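Local coordinates for protein L-methionine gamma-lyase (Fusobacterium nucleatum subsp. nucleatum, PDB 6LXU) that belongs to the Cys/Met metabolism family of pyridoxal-phosphate-dependent enzymes and carries its cofactor as a modified lysine, at residues D105-D110 with F128-T133; T151-L156 with L183-N188. All coordinates share one frame; numbering follows the deposited sequence.

Contact 1: D105-D110 with F128-T133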
loop_
_atom_site.group_PDB
_atom_site.type_symbol
_atom_site.label_atom_id
_atom_site.label_comp_id
_atom_site.label_asym_id
_atom_site.label_seq_id
_atom_site.Cartn_x
_atom_site.Cartn_y
_atom_site.Cartn_z
ATOM N N ASP A 105 -38.652 -3.213 -18.093
ATOM C CA ASP A 105 -38.643 -1.868 -17.535
ATOM C C ASP A 105 -38.202 -0.882 -18.600
ATOM O O ASP A 105 -37.594 -1.236 -19.612
ATOM C CB ASP A 105 -37.674 -1.738 -16.346
ATOM C CG ASP A 105 -38.175 -2.362 -15.074
ATOM O OD1 ASP A 105 -39.374 -2.733 -15.004
ATOM O OD2 ASP A 105 -37.381 -2.449 -14.109
ATOM N N HIS A 106 -38.476 0.390 -18.310
ATOM C CA HIS A 106 -38.127 1.512 -19.160
ATOM C C HIS A 106 -37.287 2.541 -18.378
ATOM O O HIS A 106 -37.457 2.721 -17.168
ATOM C CB HIS A 106 -39.423 2.125 -19.727
ATOM C CG HIS A 106 -39.240 3.352 -20.568
ATOM N ND1 HIS A 106 -39.722 4.585 -20.176
ATOM C CD2 HIS A 106 -38.693 3.536 -21.793
ATOM C CE1 HIS A 106 -39.458 5.473 -21.112
ATOM N NE2 HIS A 106 -38.850 4.864 -22.113
ATOM N N VAL A 107 -36.392 3.195 -19.111
ATOM C CA VAL A 107 -35.495 4.223 -18.577
ATOM C C VAL A 107 -35.630 5.465 -19.446
ATOM O O VAL A 107 -35.625 5.364 -20.675
ATOM C CB VAL A 107 -34.020 3.752 -18.606
ATOM C CG1 VAL A 107 -33.069 4.869 -18.171
ATOM C CG2 VAL A 107 -33.846 2.506 -17.755
ATOM N N VAL A 108 -35.756 6.625 -18.795
ATOM C CA VAL A 108 -35.651 7.914 -19.456
ATOM C C VAL A 108 -34.341 8.556 -19.042
ATOM O O VAL A 108 -34.064 8.671 -17.841
ATOM C CB VAL A 108 -36.817 8.858 -19.096
ATOM C CG1 VAL A 108 -36.630 10.244 -19.709
ATOM C CG2 VAL A 108 -38.142 8.252 -19.531
ATOM N N THR A 109 -33.557 8.988 -20.008
ATOM C CA THR A 109 -32.283 9.638 -19.711
ATOM C C THR A 109 -31.914 10.612 -20.828
ATOM O O THR A 109 -32.724 10.877 -21.734
ATOM C CB THR A 109 -31.184 8.588 -19.401
ATOM O OG1 THR A 109 -30.048 9.249 -18.830
ATOM C CG2 THR A 109 -30.750 7.835 -20.649
ATOM N N ASP A 110 -30.720 11.186 -20.746
ATOM C CA ASP A 110 -30.276 12.202 -21.688
ATOM C C ASP A 110 -29.307 11.587 -22.687
ATOM O O ASP A 110 -28.639 10.610 -22.381
ATOM C CB ASP A 110 -29.608 13.344 -20.914
ATOM C CG ASP A 110 -29.629 14.658 -21.673
ATOM O OD1 ASP A 110 -28.865 14.792 -22.658
ATOM O OD2 ASP A 110 -30.401 15.557 -21.289
ATOM N N PHE A 128 -30.502 -6.681 -22.695
ATOM C CA PHE A 128 -31.099 -7.437 -21.623
ATOM C C PHE A 128 -32.536 -7.002 -21.333
ATOM O O PHE A 128 -33.022 -7.103 -20.228
ATOM C CB PHE A 128 -30.162 -7.396 -20.401
ATOM C CG PHE A 128 -28.935 -8.231 -20.610
ATOM C CD1 PHE A 128 -29.008 -9.603 -20.478
ATOM C CD2 PHE A 128 -27.728 -7.673 -21.019
ATOM C CE1 PHE A 128 -27.895 -10.399 -20.692
ATOM C CE2 PHE A 128 -26.613 -8.477 -21.253
ATOM C CZ PHE A 128 -26.699 -9.842 -21.095
ATOM N N GLY A 129 -33.218 -6.552 -22.387
ATOM C CA GLY A 129 -34.658 -6.355 -22.343
ATOM C C GLY A 129 -35.145 -5.077 -21.709
ATOM O O GLY A 129 -36.348 -4.947 -21.472
ATOM N N VAL A 130 -34.242 -4.124 -21.459
ATOM C CA VAL A 130 -34.623 -2.828 -20.901
ATOM C C VAL A 130 -34.813 -1.862 -22.064
ATOM O O VAL A 130 -33.995 -1.802 -22.977
ATOM C CB VAL A 130 -33.554 -2.311 -19.925
ATOM C CG1 VAL A 130 -33.933 -0.938 -19.378
ATOM C CG2 VAL A 130 -33.360 -3.305 -18.788
ATOM N N GLU A 131 -35.917 -1.106 -22.031
ATOM C CA GLU A 131 -36.219 -0.064 -23.014
ATOM C C GLU A 131 -35.594 1.240 -22.529
ATOM O O GLU A 131 -35.786 1.589 -21.368
ATOM C CB GLU A 131 -37.745 0.147 -23.107
ATOM C CG GLU A 131 -38.566 -1.100 -23.438
ATOM C CD GLU A 131 -40.050 -0.979 -23.100
ATOM O OE1 GLU A 131 -40.538 0.135 -22.805
ATOM O OE2 GLU A 131 -40.746 -2.016 -23.135
ATOM N N VAL A 132 -34.894 1.956 -23.394
ATOM C CA VAL A 132 -34.289 3.234 -23.009
ATOM C C VAL A 132 -34.680 4.304 -24.011
ATOM O O VAL A 132 -34.546 4.107 -25.217
ATOM C CB VAL A 132 -32.750 3.140 -22.898
ATOM C CG1 VAL A 132 -32.173 4.458 -22.383
ATOM C CG2 VAL A 132 -32.338 1.988 -21.984
ATOM N N THR A 133 -35.192 5.423 -23.503
ATOM C CA THR A 133 -35.483 6.594 -24.317
ATOM C C THR A 133 -34.515 7.712 -23.937
ATOM O O THR A 133 -34.401 8.073 -22.752
ATOM C CB THR A 133 -36.923 7.082 -24.101
ATOM O OG1 THR A 133 -37.834 6.016 -24.389
ATOM C CG2 THR A 133 -37.249 8.259 -25.018
#
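H106 and T133 meet tip to edge: T133 OG1 lies in the plane of the imidazole, 2.7 Å from H106 NE2, in an almost straight hydrogen bond (173°). With H106 CG anti to the backbone N (chi1 177°), the ring leans forward and across to the neighbouring strand, bringing NE2 to T133. E131 CB lies in the plane of the ring at the edge, 3.8 Å from H106 CD2; in the conformer given, E131 crosses the histidine at about a right angle and its carboxylate turns to K148. On the face carrying V107 and V132, branched valines suit an extended backbone: V107 CB faces V132 CG2, bordered by T109 and by V130, whose CG1 lies 3.8 Å from V107 CG2. M121 and L125 of helix 115-125 pack on this side, as expected of a beta-alpha-beta crossover. Between the two faces the strands run parallel, bonded from E131 N to D105 O (2.9 Å) through to T109 N with T133 O. Because H106 ND1 is itself bonded to T151 OG1, both ring nitrogens are engaged, which fixes the flip of the imidazole; either NE2 or T133 OG1 could be the donor, leaving the tautomer open.

Contact 2: T151-L156 with L183-N188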
loop_
_atom_site.group_PDB
_atom_site.type_symbol
_atom_site.label_atom_id
_atom_site.label_comp_id
_atom_site.label_asym_id
_atom_site.label_seq_id
_atom_site.Cartn_x
_atom_site.Cartn_y
_atom_site.Cartn_z
ATOM N N THR A 151 -41.788 3.067 -16.703
ATOM C CA THR A 151 -40.549 3.815 -16.434
ATOM C C THR A 151 -40.112 3.561 -15.011
ATOM O O THR A 151 -40.789 3.923 -14.055
ATOM C CB THR A 151 -40.717 5.311 -16.693
ATOM O OG1 THR A 151 -41.178 5.486 -18.032
ATOM C CG2 THR A 151 -39.376 6.054 -16.506
ATOM N N ARG A 152 -38.971 2.886 -14.872
ATOM C CA ARG A 152 -38.434 2.547 -13.563
ATOM C C ARG A 152 -37.336 3.517 -13.102
ATOM O O ARG A 152 -37.134 3.668 -11.910
ATOM C CB ARG A 152 -37.904 1.108 -13.601
ATOM C CG ARG A 152 -37.244 0.595 -12.343
ATOM C CD ARG A 152 -38.123 0.677 -11.109
ATOM N NE ARG A 152 -37.524 -0.023 -9.977
ATOM C CZ ARG A 152 -37.818 0.190 -8.695
ATOM N NH1 ARG A 152 -38.725 1.113 -8.349
ATOM N NH2 ARG A 152 -37.225 -0.521 -7.753
ATOM N N VAL A 153 -36.618 4.105 -14.051
ATOM C CA VAL A 153 -35.502 4.997 -13.741
ATOM C C VAL A 153 -35.552 6.212 -14.647
ATOM O O VAL A 153 -35.726 6.107 -15.859
ATOM C CB VAL A 153 -34.135 4.287 -13.932
ATOM C CG1 VAL A 153 -32.970 5.279 -13.931
ATOM C CG2 VAL A 153 -33.932 3.224 -12.873
ATOM N N VAL A 154 -35.368 7.377 -14.024
ATOM C CA VAL A 154 -34.990 8.593 -14.722
ATOM C C VAL A 154 -33.555 8.877 -14.275
ATOM O O VAL A 154 -33.314 9.046 -13.085
ATOM C CB VAL A 154 -35.953 9.766 -14.420
ATOM C CG1 VAL A 154 -35.415 11.075 -14.955
ATOM C CG2 VAL A 154 -37.318 9.464 -15.016
ATOM N N TYR A 155 -32.619 8.858 -15.220
ATOM C CA TYR A 155 -31.185 8.947 -14.920
ATOM C C TYR A 155 -30.668 10.270 -15.440
ATOM O O TYR A 155 -30.840 10.573 -16.619
ATOM C CB TYR A 155 -30.449 7.774 -15.564
ATOM C CG TYR A 155 -28.987 7.708 -15.195
ATOM C CD1 TYR A 155 -28.065 8.504 -15.827
ATOM C CD2 TYR A 155 -28.540 6.862 -14.190
ATOM C CE1 TYR A 155 -26.717 8.483 -15.474
ATOM C CE2 TYR A 155 -27.195 6.805 -13.837
ATOM C CZ TYR A 155 -26.286 7.620 -14.479
ATOM O OH TYR A 155 -24.946 7.542 -14.120
ATOM N N LEU A 156 -30.049 11.059 -14.553
ATOM C CA LEU A 156 -29.659 12.431 -14.872
ATOM C C LEU A 156 -28.207 12.704 -14.520
ATOM O O LEU A 156 -27.630 12.056 -13.637
ATOM C CB LEU A 156 -30.535 13.431 -14.110
ATOM C CG LEU A 156 -32.046 13.232 -14.261
ATOM C CD1 LEU A 156 -32.800 14.090 -13.267
ATOM C CD2 LEU A 156 -32.498 13.519 -15.680
ATOM N N LEU A 183 -37.636 5.649 -9.952
ATOM C CA LEU A 183 -36.499 6.147 -9.171
ATOM C C LEU A 183 -35.709 7.150 -9.984
ATOM O O LEU A 183 -35.477 6.943 -11.173
ATOM C CB LEU A 183 -35.582 4.993 -8.787
ATOM C CG LEU A 183 -36.186 3.951 -7.849
ATOM C CD1 LEU A 183 -35.299 2.714 -7.804
ATOM C CD2 LEU A 183 -36.401 4.526 -6.457
ATOM N N VAL A 184 -35.278 8.224 -9.326
ATOM C CA VAL A 184 -34.431 9.225 -9.931
ATOM C C VAL A 184 -32.998 8.993 -9.443
ATOM O O VAL A 184 -32.747 8.966 -8.238
ATOM C CB VAL A 184 -34.896 10.661 -9.595
ATOM C CG1 VAL A 184 -34.004 11.681 -10.294
ATOM C CG2 VAL A 184 -36.347 10.874 -10.007
ATOM N N ILE A 185 -32.086 8.832 -10.412
ATOM C CA ILE A 185 -30.670 8.551 -10.140
ATOM C C ILE A 185 -29.881 9.686 -10.751
ATOM O O ILE A 185 -30.083 10.010 -11.916
ATOM C CB ILE A 185 -30.234 7.196 -10.752
ATOM C CG1 ILE A 185 -31.139 6.076 -10.235
ATOM C CG2 ILE A 185 -28.767 6.928 -10.447
ATOM C CD1 ILE A 185 -30.878 4.716 -10.838
ATOM N N VAL A 186 -28.969 10.283 -9.977
ATOM C CA VAL A 186 -28.134 11.379 -10.465
ATOM C C VAL A 186 -26.659 11.052 -10.294
ATOM O O VAL A 186 -26.221 10.699 -9.202
ATOM C CB VAL A 186 -28.453 12.699 -9.738
ATOM C CG1 VAL A 186 -27.481 13.804 -10.123
ATOM C CG2 VAL A 186 -29.870 13.108 -10.060
ATOM N N ASP A 187 -25.917 11.236 -11.373
ATOM C CA ASP A 187 -24.452 11.190 -11.347
ATOM C C ASP A 187 -23.955 12.577 -10.962
ATOM O O ASP A 187 -23.996 13.503 -11.763
ATOM C CB ASP A 187 -23.947 10.729 -12.714
ATOM C CG ASP A 187 -22.437 10.622 -12.801
ATOM O OD1 ASP A 187 -21.745 11.206 -11.938
ATOM O OD2 ASP A 187 -21.952 9.971 -13.762
ATOM N N ASN A 188 -23.518 12.695 -9.703
ATOM C CA ASN A 188 -23.099 13.960 -9.096
ATOM C C ASN A 188 -21.577 14.139 -9.094
ATOM O O ASN A 188 -21.043 14.918 -8.306
ATOM C CB ASN A 188 -23.654 14.039 -7.662
ATOM C CG ASN A 188 -23.698 15.453 -7.097
ATOM O OD1 ASN A 188 -23.979 16.405 -7.827
ATOM N ND2 ASN A 188 -23.438 15.586 -5.790
HETATM O O HOH W 1 -23.248 8.834 -15.804
#
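I185 fills the middle of this contact, its two branches reaching different neighbours on strand 151-157. CG2, anti to the backbone N, touches Y155 CE2 at 3.7 Å, whereas CG1 leads the other way and sets CD1 3.8 Å from V153 CG1. A beta-branched residue with one long arm suits this place, since it can meet the flat phenol and the small valine together. Helix 89-100 packs over the same face, with T96 against I185 and I93 against Y155. On the reverse face the fit is also apolar but less close: L156 CD1 comes to 4.0 Å from V184 CG1, and L156 CB faces V186 CG2, with L172 and A176 of helix 169-176 beyond. The two strands are the beta members of a right-handed beta-alpha-beta crossover around that helix, within the central, mostly parallel sheet of the cofactor-binding domain. Backbone bonds zip them together from L183 N with R152 O through to D187 N with L156 O. Toward solvent lies the partly exposed R152, alongside L183; the bend at chi2 (56°) lays its guanidinium under L183 CD1, 3.6 Å above the centre of the plane. Bonds from R152 NH1 and NE to the carbonyls of N181 and V100 hold the group's orientation, leaving a face to L183 CD1. The other end is buried yet looser: Y155 OH and D187 OD2 stand 3.9 Å apart without bonding directly, and one water bridges them. It lies in the plane of the phenol, accepts from Y155 OH at 2.7 Å and donates to D187 OD2. That oxygen also lies close to N1 of the modified residue LLP at position 212, placing this strand end at the cofactor site, while D187 OD1 bonds the hydroxyl of T189.

Reading from the N terminus, strand 106-110 comes first; helix 115-125 follows, and contact 1 closes that excursion when strand 131-135 returns beside it. The chain then passes helix 140-146 and enters strand 151-157, which settles on the other flank of 106-110. Contact 2 closes a second, longer loop through helix 169-176. The loops are in series, neither nested nor crossed, yet their contacts lie side by side in one sheet, in the order 131-135, 106-110, 151-157, 183-187. The seam between them is sewn by side chain as well as backbone: T109 OG1 probably hydrogen-bonds Y155 O (2.7 Å), and V107 CG1 packs on V153 O. Contact 1 thus holds one edge strand of the sheet, and contact 2 its interior.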